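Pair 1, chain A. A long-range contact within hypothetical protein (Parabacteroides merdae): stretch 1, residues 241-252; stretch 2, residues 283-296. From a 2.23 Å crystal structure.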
# COMPACT_ATOMS: atom_id res chain seq x y z
N LYS A 241 -17.86 -15.12 0.75
CA LYS A 241 -17.95 -16.33 -0.08
C LYS A 241 -16.65 -16.73 -0.78
O LYS A 241 -16.46 -17.90 -1.06
CB LYS A 241 -19.03 -16.14 -1.14
CG LYS A 241 -20.42 -15.97 -0.54
CD LYS A 241 -21.49 -15.84 -1.62
CE LYS A 241 -22.88 -15.84 -1.00
NZ LYS A 241 -23.95 -15.77 -2.02
N ASP A 242 -15.78 -15.77 -1.07
CA ASP A 242 -14.66 -16.01 -1.98
C ASP A 242 -13.32 -16.22 -1.29
O ASP A 242 -12.36 -16.63 -1.94
CB ASP A 242 -14.54 -14.83 -2.95
CG ASP A 242 -15.74 -14.69 -3.87
OD1 ASP A 242 -16.40 -15.70 -4.17
OD2 ASP A 242 -16.03 -13.55 -4.30
N ILE A 243 -13.25 -15.94 0.01
CA ILE A 243 -11.99 -15.98 0.73
C ILE A 243 -12.02 -17.05 1.81
O ILE A 243 -12.89 -17.05 2.67
CB ILE A 243 -11.65 -14.63 1.40
CG1 ILE A 243 -11.60 -13.50 0.36
CG2 ILE A 243 -10.33 -14.71 2.15
CD1 ILE A 243 -10.47 -13.61 -0.64
N GLU A 244 -11.04 -17.95 1.74
CA GLU A 244 -10.82 -18.96 2.76
C GLU A 244 -9.37 -18.89 3.18
O GLU A 244 -8.47 -19.07 2.35
CB GLU A 244 -11.12 -20.36 2.19
CG GLU A 244 -11.05 -21.49 3.21
CD GLU A 244 -11.04 -22.88 2.58
OE1 GLU A 244 -11.28 -23.02 1.36
OE2 GLU A 244 -10.79 -23.85 3.32
N LEU A 245 -9.11 -18.62 4.46
CA LEU A 245 -7.74 -18.62 4.94
C LEU A 245 -7.28 -20.04 5.19
O LEU A 245 -8.02 -20.85 5.74
CB LEU A 245 -7.56 -17.78 6.20
CG LEU A 245 -7.43 -16.29 5.89
CD1 LEU A 245 -8.79 -15.62 5.87
CD2 LEU A 245 -6.51 -15.62 6.89
N ILE A 246 -6.05 -20.32 4.77
CA ILE A 246 -5.48 -21.64 4.86
C ILE A 246 -4.41 -21.67 5.95
O ILE A 246 -4.43 -22.54 6.81
CB ILE A 246 -4.88 -22.05 3.50
CG1 ILE A 246 -5.96 -22.01 2.41
CG2 ILE A 246 -4.23 -23.43 3.58
CD1 ILE A 246 -7.15 -22.92 2.65
N ASP A 247 -3.47 -20.73 5.91
CA ASP A 247 -2.39 -20.71 6.89
C ASP A 247 -1.86 -19.30 7.10
O ASP A 247 -1.96 -18.45 6.20
CB ASP A 247 -1.26 -21.63 6.44
CG ASP A 247 -0.25 -21.92 7.54
OD1 ASP A 247 -0.62 -21.87 8.73
OD2 ASP A 247 0.92 -22.20 7.21
N ALA A 248 -1.31 -19.05 8.28
CA ALA A 248 -0.75 -17.75 8.59
C ALA A 248 0.30 -17.85 9.69
O ALA A 248 0.14 -18.63 10.63
CB ALA A 248 -1.85 -16.79 9.00
N ASN A 249 1.37 -17.07 9.55
CA ASN A 249 2.42 -17.01 10.55
C ASN A 249 2.83 -15.57 10.82
O ASN A 249 2.70 -14.70 9.96
CB ASN A 249 3.63 -17.83 10.11
CG ASN A 249 3.30 -19.29 9.94
OD1 ASN A 249 3.24 -20.04 10.92
ND2 ASN A 249 3.07 -19.71 8.71
N ARG A 250 3.32 -15.34 12.04
CA ARG A 250 3.86 -14.06 12.45
C ARG A 250 5.12 -14.30 13.25
O ARG A 250 5.20 -15.26 14.02
CB ARG A 250 2.83 -13.29 13.28
CG ARG A 250 2.30 -14.05 14.49
CD ARG A 250 1.12 -13.32 15.12
NE ARG A 250 1.55 -12.22 15.99
CZ ARG A 250 1.89 -12.36 17.27
NH1 ARG A 250 1.88 -13.55 17.86
NH2 ARG A 250 2.26 -11.30 17.97
N TRP A 251 6.13 -13.46 13.05
CA TRP A 251 7.38 -13.61 13.78
C TRP A 251 8.07 -12.27 13.92
O TRP A 251 7.64 -11.27 13.35
CB TRP A 251 8.28 -14.67 13.13
CG TRP A 251 8.79 -14.36 11.75
CD1 TRP A 251 10.01 -13.83 11.42
CD2 TRP A 251 8.11 -14.59 10.51
NE1 TRP A 251 10.12 -13.70 10.05
CE2 TRP A 251 8.96 -14.17 9.48
CE3 TRP A 251 6.85 -15.12 10.18
CZ2 TRP A 251 8.60 -14.24 8.13
CZ3 TRP A 251 6.49 -15.20 8.85
CH2 TRP A 251 7.36 -14.76 7.84
N THR A 252 9.15 -12.27 14.70
CA THR A 252 9.75 -11.03 15.16
C THR A 252 11.05 -10.68 14.47
O THR A 252 11.72 -11.53 13.88
CB THR A 252 10.01 -11.08 16.68
OG1 THR A 252 10.91 -12.15 16.98
CG2 THR A 252 8.71 -11.26 17.44
N LYS A 283 11.73 -6.89 20.49
CA LYS A 283 11.21 -7.90 19.57
C LYS A 283 9.90 -7.41 18.97
O LYS A 283 8.89 -7.32 19.67
CB LYS A 283 10.94 -9.21 20.31
CG LYS A 283 12.14 -9.78 21.03
CD LYS A 283 13.01 -10.62 20.11
CE LYS A 283 14.09 -11.34 20.90
NZ LYS A 283 14.32 -12.71 20.37
N VAL A 284 9.92 -7.12 17.67
CA VAL A 284 8.78 -6.51 16.99
C VAL A 284 8.19 -7.52 16.03
O VAL A 284 8.93 -8.07 15.21
CB VAL A 284 9.23 -5.27 16.19
CG1 VAL A 284 8.06 -4.62 15.46
CG2 VAL A 284 9.90 -4.27 17.12
N TYR A 285 6.88 -7.76 16.13
CA TYR A 285 6.17 -8.66 15.22
C TYR A 285 5.84 -7.97 13.90
O TYR A 285 4.67 -7.83 13.53
CB TYR A 285 4.91 -9.23 15.87
CG TYR A 285 5.13 -10.44 16.75
CD1 TYR A 285 5.41 -10.30 18.11
CD2 TYR A 285 5.06 -11.73 16.22
CE1 TYR A 285 5.61 -11.41 18.92
CE2 TYR A 285 5.26 -12.85 17.02
CZ TYR A 285 5.53 -12.68 18.37
OH TYR A 285 5.74 -13.78 19.16
N CYS A 286 6.89 -7.55 13.20
CA CYS A 286 6.78 -6.84 11.92
C CYS A 286 6.94 -7.78 10.72
O CYS A 286 7.14 -7.33 9.61
CB CYS A 286 7.82 -5.72 11.85
SG CYS A 286 9.53 -6.22 12.19
N ASN A 287 6.88 -9.09 10.95
CA ASN A 287 6.99 -10.07 9.87
C ASN A 287 5.77 -10.96 9.88
O ASN A 287 5.22 -11.26 10.93
CB ASN A 287 8.23 -10.93 10.04
CG ASN A 287 9.48 -10.11 10.29
OD1 ASN A 287 10.04 -9.52 9.37
ND2 ASN A 287 9.92 -10.07 11.53
N GLY A 288 5.33 -11.39 8.70
CA GLY A 288 4.25 -12.36 8.62
C GLY A 288 4.01 -12.85 7.21
O GLY A 288 4.51 -12.27 6.25
N ASP A 289 3.27 -13.95 7.08
CA ASP A 289 2.82 -14.41 5.78
C ASP A 289 1.42 -15.00 5.85
O ASP A 289 0.92 -15.32 6.92
CB ASP A 289 3.82 -15.39 5.14
CG ASP A 289 4.07 -16.64 5.97
OD1 ASP A 289 3.25 -16.98 6.85
OD2 ASP A 289 5.09 -17.30 5.72
N ILE A 290 0.78 -15.11 4.69
CA ILE A 290 -0.59 -15.60 4.60
C ILE A 290 -0.71 -16.51 3.40
O ILE A 290 -0.25 -16.17 2.31
CB ILE A 290 -1.61 -14.45 4.41
CG1 ILE A 290 -1.24 -13.23 5.26
CG2 ILE A 290 -3.03 -14.95 4.71
CD1 ILE A 290 -2.16 -12.04 5.10
N VAL A 291 -1.30 -17.69 3.62
CA VAL A 291 -1.78 -18.52 2.53
C VAL A 291 -3.30 -18.52 2.61
O VAL A 291 -3.88 -18.77 3.67
CB VAL A 291 -1.24 -19.96 2.59
CG1 VAL A 291 -1.82 -20.80 1.45
CG2 VAL A 291 0.27 -19.95 2.49
N TYR A 292 -3.94 -18.22 1.49
CA TYR A 292 -5.39 -18.17 1.43
C TYR A 292 -5.88 -18.52 0.04
O TYR A 292 -5.14 -18.41 -0.94
CB TYR A 292 -5.89 -16.78 1.82
CG TYR A 292 -5.42 -15.65 0.92
CD1 TYR A 292 -4.16 -15.10 1.06
CD2 TYR A 292 -6.25 -15.12 -0.07
CE1 TYR A 292 -3.73 -14.06 0.25
CE2 TYR A 292 -5.83 -14.08 -0.89
CZ TYR A 292 -4.57 -13.55 -0.73
OH TYR A 292 -4.13 -12.52 -1.54
N LYS A 293 -7.14 -18.94 -0.04
CA LYS A 293 -7.79 -19.17 -1.31
C LYS A 293 -8.69 -17.99 -1.63
O LYS A 293 -9.44 -17.53 -0.77
CB LYS A 293 -8.58 -20.47 -1.30
CG LYS A 293 -7.68 -21.69 -1.40
CD LYS A 293 -8.45 -23.00 -1.35
CE LYS A 293 -7.55 -24.14 -1.79
NZ LYS A 293 -8.04 -25.46 -1.33
N ILE A 294 -8.56 -17.48 -2.85
CA ILE A 294 -9.42 -16.43 -3.36
C ILE A 294 -10.09 -16.96 -4.62
O ILE A 294 -9.43 -17.18 -5.64
CB ILE A 294 -8.65 -15.11 -3.61
CG1 ILE A 294 -9.49 -14.16 -4.48
CG2 ILE A 294 -7.31 -15.36 -4.28
CD1 ILE A 294 -9.03 -12.72 -4.44
N LYS A 295 -11.41 -17.18 -4.54
CA LYS A 295 -12.19 -17.79 -5.61
C LYS A 295 -11.53 -19.07 -6.12
O LYS A 295 -11.38 -19.26 -7.33
CB LYS A 295 -12.42 -16.81 -6.76
CG LYS A 295 -12.94 -15.46 -6.28
CD LYS A 295 -14.03 -14.90 -7.17
CE LYS A 295 -13.49 -14.35 -8.47
NZ LYS A 295 -14.46 -14.57 -9.57
N GLY A 296 -11.12 -19.93 -5.19
CA GLY A 296 -10.56 -21.24 -5.53
C GLY A 296 -9.07 -21.23 -5.80
O GLY A 296 -8.46 -22.30 -5.88
O HOH W 1 -11.52 -19.38 -2.42
O HOH W 2 -16.10 -12.68 -7.63

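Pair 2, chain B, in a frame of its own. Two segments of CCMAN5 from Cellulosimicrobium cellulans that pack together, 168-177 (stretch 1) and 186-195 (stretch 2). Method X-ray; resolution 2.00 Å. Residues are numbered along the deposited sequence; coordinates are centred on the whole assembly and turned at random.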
# COMPACT_ATOMS: atom_id res chain seq x y z
N THR B 168 10.92 8.91 -10.62
CA THR B 168 12.10 9.26 -9.84
C THR B 168 13.38 9.29 -10.67
O THR B 168 14.08 10.29 -10.66
CB THR B 168 12.28 8.34 -8.62
OG1 THR B 168 11.24 8.61 -7.68
CG2 THR B 168 13.63 8.59 -7.94
N SER B 169 13.71 8.21 -11.36
CA SER B 169 15.01 8.15 -12.03
C SER B 169 15.07 7.07 -13.08
O SER B 169 14.89 5.89 -12.78
CB SER B 169 16.14 7.93 -10.99
OG SER B 169 17.40 7.78 -11.63
N ARG B 170 15.32 7.51 -14.31
CA ARG B 170 15.57 6.62 -15.42
C ARG B 170 17.05 6.25 -15.43
O ARG B 170 17.91 7.15 -15.45
CB ARG B 170 15.15 7.28 -16.75
CG ARG B 170 15.76 6.70 -18.03
CD ARG B 170 15.40 5.20 -18.27
NE ARG B 170 13.98 5.07 -18.59
CZ ARG B 170 13.08 4.48 -17.81
NH1 ARG B 170 13.43 3.89 -16.66
NH2 ARG B 170 11.82 4.45 -18.19
N ARG B 171 17.34 4.96 -15.39
CA ARG B 171 18.74 4.48 -15.40
C ARG B 171 19.21 4.05 -16.78
O ARG B 171 20.28 4.45 -17.22
CB ARG B 171 18.98 3.38 -14.35
CG ARG B 171 18.76 3.85 -12.89
CD ARG B 171 19.67 5.05 -12.55
NE ARG B 171 19.32 5.73 -11.30
CZ ARG B 171 19.73 5.34 -10.09
NH1 ARG B 171 20.49 4.26 -9.96
NH2 ARG B 171 19.39 6.02 -9.00
N SER B 172 18.40 3.23 -17.45
CA SER B 172 18.68 2.83 -18.83
C SER B 172 17.38 2.40 -19.52
O SER B 172 16.40 2.02 -18.85
CB SER B 172 19.72 1.72 -18.90
OG SER B 172 19.25 0.54 -18.28
N SER B 173 17.37 2.47 -20.84
CA SER B 173 16.22 2.00 -21.62
C SER B 173 16.67 1.55 -23.00
O SER B 173 17.77 1.90 -23.45
CB SER B 173 15.16 3.10 -21.73
OG SER B 173 15.62 4.15 -22.57
N SER B 174 15.82 0.75 -23.66
CA SER B 174 16.08 0.34 -25.05
C SER B 174 14.78 0.16 -25.80
O SER B 174 13.72 -0.06 -25.20
CB SER B 174 16.89 -0.96 -25.12
OG SER B 174 16.11 -2.05 -24.63
N VAL B 175 14.88 0.23 -27.12
CA VAL B 175 13.73 0.01 -27.98
C VAL B 175 14.21 -0.64 -29.29
O VAL B 175 15.20 -0.20 -29.87
CB VAL B 175 12.90 1.31 -28.18
CG1 VAL B 175 13.77 2.44 -28.80
CG2 VAL B 175 11.62 1.03 -29.02
N GLN B 176 13.55 -1.72 -29.68
CA GLN B 176 13.77 -2.34 -30.97
C GLN B 176 12.43 -2.30 -31.70
O GLN B 176 11.39 -2.66 -31.13
CB GLN B 176 14.23 -3.79 -30.75
CG GLN B 176 14.53 -4.57 -32.03
CD GLN B 176 15.85 -4.18 -32.64
OE1 GLN B 176 16.89 -4.24 -31.98
NE2 GLN B 176 15.82 -3.76 -33.89
N VAL B 177 12.47 -1.85 -32.96
CA VAL B 177 11.30 -1.79 -33.82
C VAL B 177 11.21 -2.96 -34.81
O VAL B 177 12.20 -3.32 -35.44
CB VAL B 177 11.29 -0.46 -34.63
CG1 VAL B 177 10.06 -0.35 -35.48
CG2 VAL B 177 11.36 0.71 -33.69
N GLU B 186 5.68 -3.59 -33.84
CA GLU B 186 5.94 -4.12 -32.51
C GLU B 186 7.23 -3.48 -32.01
O GLU B 186 8.23 -3.43 -32.76
CB GLU B 186 6.04 -5.65 -32.52
CG GLU B 186 6.07 -6.30 -31.13
CD GLU B 186 7.48 -6.64 -30.64
OE1 GLU B 186 8.43 -6.49 -31.45
OE2 GLU B 186 7.64 -7.04 -29.46
N LEU B 187 7.17 -2.93 -30.80
CA LEU B 187 8.29 -2.29 -30.11
C LEU B 187 8.62 -3.11 -28.88
O LEU B 187 7.72 -3.59 -28.20
CB LEU B 187 7.90 -0.88 -29.66
CG LEU B 187 7.38 0.16 -30.66
CD1 LEU B 187 7.04 1.48 -29.97
CD2 LEU B 187 8.41 0.39 -31.77
N SER B 188 9.91 -3.27 -28.58
CA SER B 188 10.29 -4.04 -27.40
C SER B 188 11.65 -3.65 -26.88
O SER B 188 12.49 -3.13 -27.64
CB SER B 188 10.28 -5.55 -27.71
OG SER B 188 11.33 -5.86 -28.62
N GLY B 189 11.87 -3.93 -25.60
CA GLY B 189 13.12 -3.61 -24.93
C GLY B 189 12.97 -3.65 -23.42
O GLY B 189 12.13 -4.37 -22.89
N GLN B 190 13.79 -2.85 -22.73
CA GLN B 190 13.79 -2.83 -21.28
C GLN B 190 13.80 -1.40 -20.77
O GLN B 190 14.25 -0.47 -21.46
CB GLN B 190 15.00 -3.59 -20.74
CG GLN B 190 16.36 -2.94 -21.06
CD GLN B 190 16.79 -1.91 -20.01
OE1 GLN B 190 16.25 -1.88 -18.90
NE2 GLN B 190 17.76 -1.08 -20.35
N VAL B 191 13.29 -1.23 -19.55
CA VAL B 191 13.41 0.02 -18.85
C VAL B 191 13.96 -0.29 -17.47
O VAL B 191 13.50 -1.22 -16.82
CB VAL B 191 12.05 0.80 -18.78
CG1 VAL B 191 11.63 1.30 -20.15
CG2 VAL B 191 10.95 -0.05 -18.17
N THR B 192 14.97 0.47 -17.06
CA THR B 192 15.55 0.31 -15.73
C THR B 192 15.38 1.63 -14.99
O THR B 192 15.80 2.70 -15.46
CB THR B 192 17.03 -0.16 -15.80
OG1 THR B 192 17.07 -1.44 -16.44
CG2 THR B 192 17.69 -0.26 -14.40
N GLY B 193 14.69 1.56 -13.86
CA GLY B 193 14.41 2.74 -13.05
C GLY B 193 14.96 2.58 -11.65
O GLY B 193 15.61 1.58 -11.33
N TYR B 194 14.71 3.56 -10.80
CA TYR B 194 15.14 3.46 -9.43
C TYR B 194 14.09 4.12 -8.54
O TYR B 194 13.51 5.14 -8.92
CB TYR B 194 16.51 4.12 -9.24
CG TYR B 194 17.07 4.05 -7.83
CD1 TYR B 194 16.66 4.97 -6.85
CD2 TYR B 194 18.01 3.07 -7.47
CE1 TYR B 194 17.16 4.91 -5.55
CE2 TYR B 194 18.53 3.01 -6.15
CZ TYR B 194 18.10 3.94 -5.21
OH TYR B 194 18.57 3.91 -3.91
N PHE B 195 13.82 3.51 -7.39
CA PHE B 195 13.05 4.16 -6.35
C PHE B 195 13.54 3.74 -4.97
O PHE B 195 13.71 2.55 -4.69
CB PHE B 195 11.55 3.89 -6.48
CG PHE B 195 10.72 4.59 -5.44
CD1 PHE B 195 10.53 5.98 -5.48
CD2 PHE B 195 10.15 3.86 -4.39
CE1 PHE B 195 9.77 6.64 -4.51
CE2 PHE B 195 9.37 4.52 -3.41
CZ PHE B 195 9.17 5.91 -3.47
O HOH W 3 15.44 -3.40 -27.28
O HOH W 4 10.58 -5.27 -31.29

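Both pairs are two antiparallel strands interrupted by a classic beta bulge. The strand axes approach to 4.4 Å in pair 1 and 4.5 Å in pair 2, at 157° and 158°, and 14 central residues superpose with an RMSD of 0.5 Å.

At the bulge, Ile A246 matches Arg B171, the extra residue on the first strand, and Val A291 matches Thr B192 opposite. One carbonyl serves two successive amides: Val A291 O accepts from Ile A246 N (2.9 Å) and Asp A247 N (3.0 Å), while Thr B192 O accepts from Arg B171 N (2.7 Å) and, weakly, Ser B172 N (3.3 Å). Regular pairing resumes, one residue out of step, with Val A291 N donating to Asp A247 O and Thr B192 N to Ser B172 O, both 2.8 Å. The bulge turns the extra side chain toward the partner strand. Ile A246 uses its branched CB against Val A291 (CB to CG1, 3.9 Å), an apolar contact. Arg B171 also lays its aliphatic CB near Thr B192 CG2 (3.9 Å), but its length carries NH2 over one face of the Tyr B194 ring, 3.3 Å from CG. Lys A293, matching that tyrosine, offers Ile A246 only methylenes, CG lying 4.2 Å from Ile A246 CG1.

Leu A245 and Arg B170 point to the same face. Leucine packs its CD2 on Ile A290 CG2 (4.2 Å); arginine sets NH2 3.7 Å from Val B191 CB, and its NH1 makes a weak hydrogen bond to Thr B192 O (2.9 Å). The beta-branched Ile A290 and Val B191 coincide after superposition, their side-chain centres 0.5 Å apart; both suit an extended backbone. Across from them, the small Ala A248 and Ser B173 fill little space; their CA atoms lie 4.5 Å from Ile A290 CA and 4.4 Å from Val B191 CA, respectively. Tyr A292 is replaced by Gly B193, where the NH1 of Arg B170 lies 3.9 Å from the glycine N.

Asn A249 and Asp A289, on the other face of pair 1, match Ser B174 and Gln B190, whose CA-to-CB bonds point sideways. Asn A249 ND2 reaches Asp A289 OD1 in a weak bond (3.3 Å), while Asp A289 N donates to Asn A249 O (3.0 Å). In pair 2 the short serine hydroxyl takes the amide instead: Gln B190 N donates to Ser B174 OG (3.1 Å), and the longer glutamine sends NE2 to Ser B172 OG (3.0 Å).

Glycine is common to both at Gly A288 and Gly B189; an ideal CB on Gly B189 would clash with Ser B174 O at 2.2 Å, and one on Gly A288 would sit tightly, 3.1 Å from Asn A249 O.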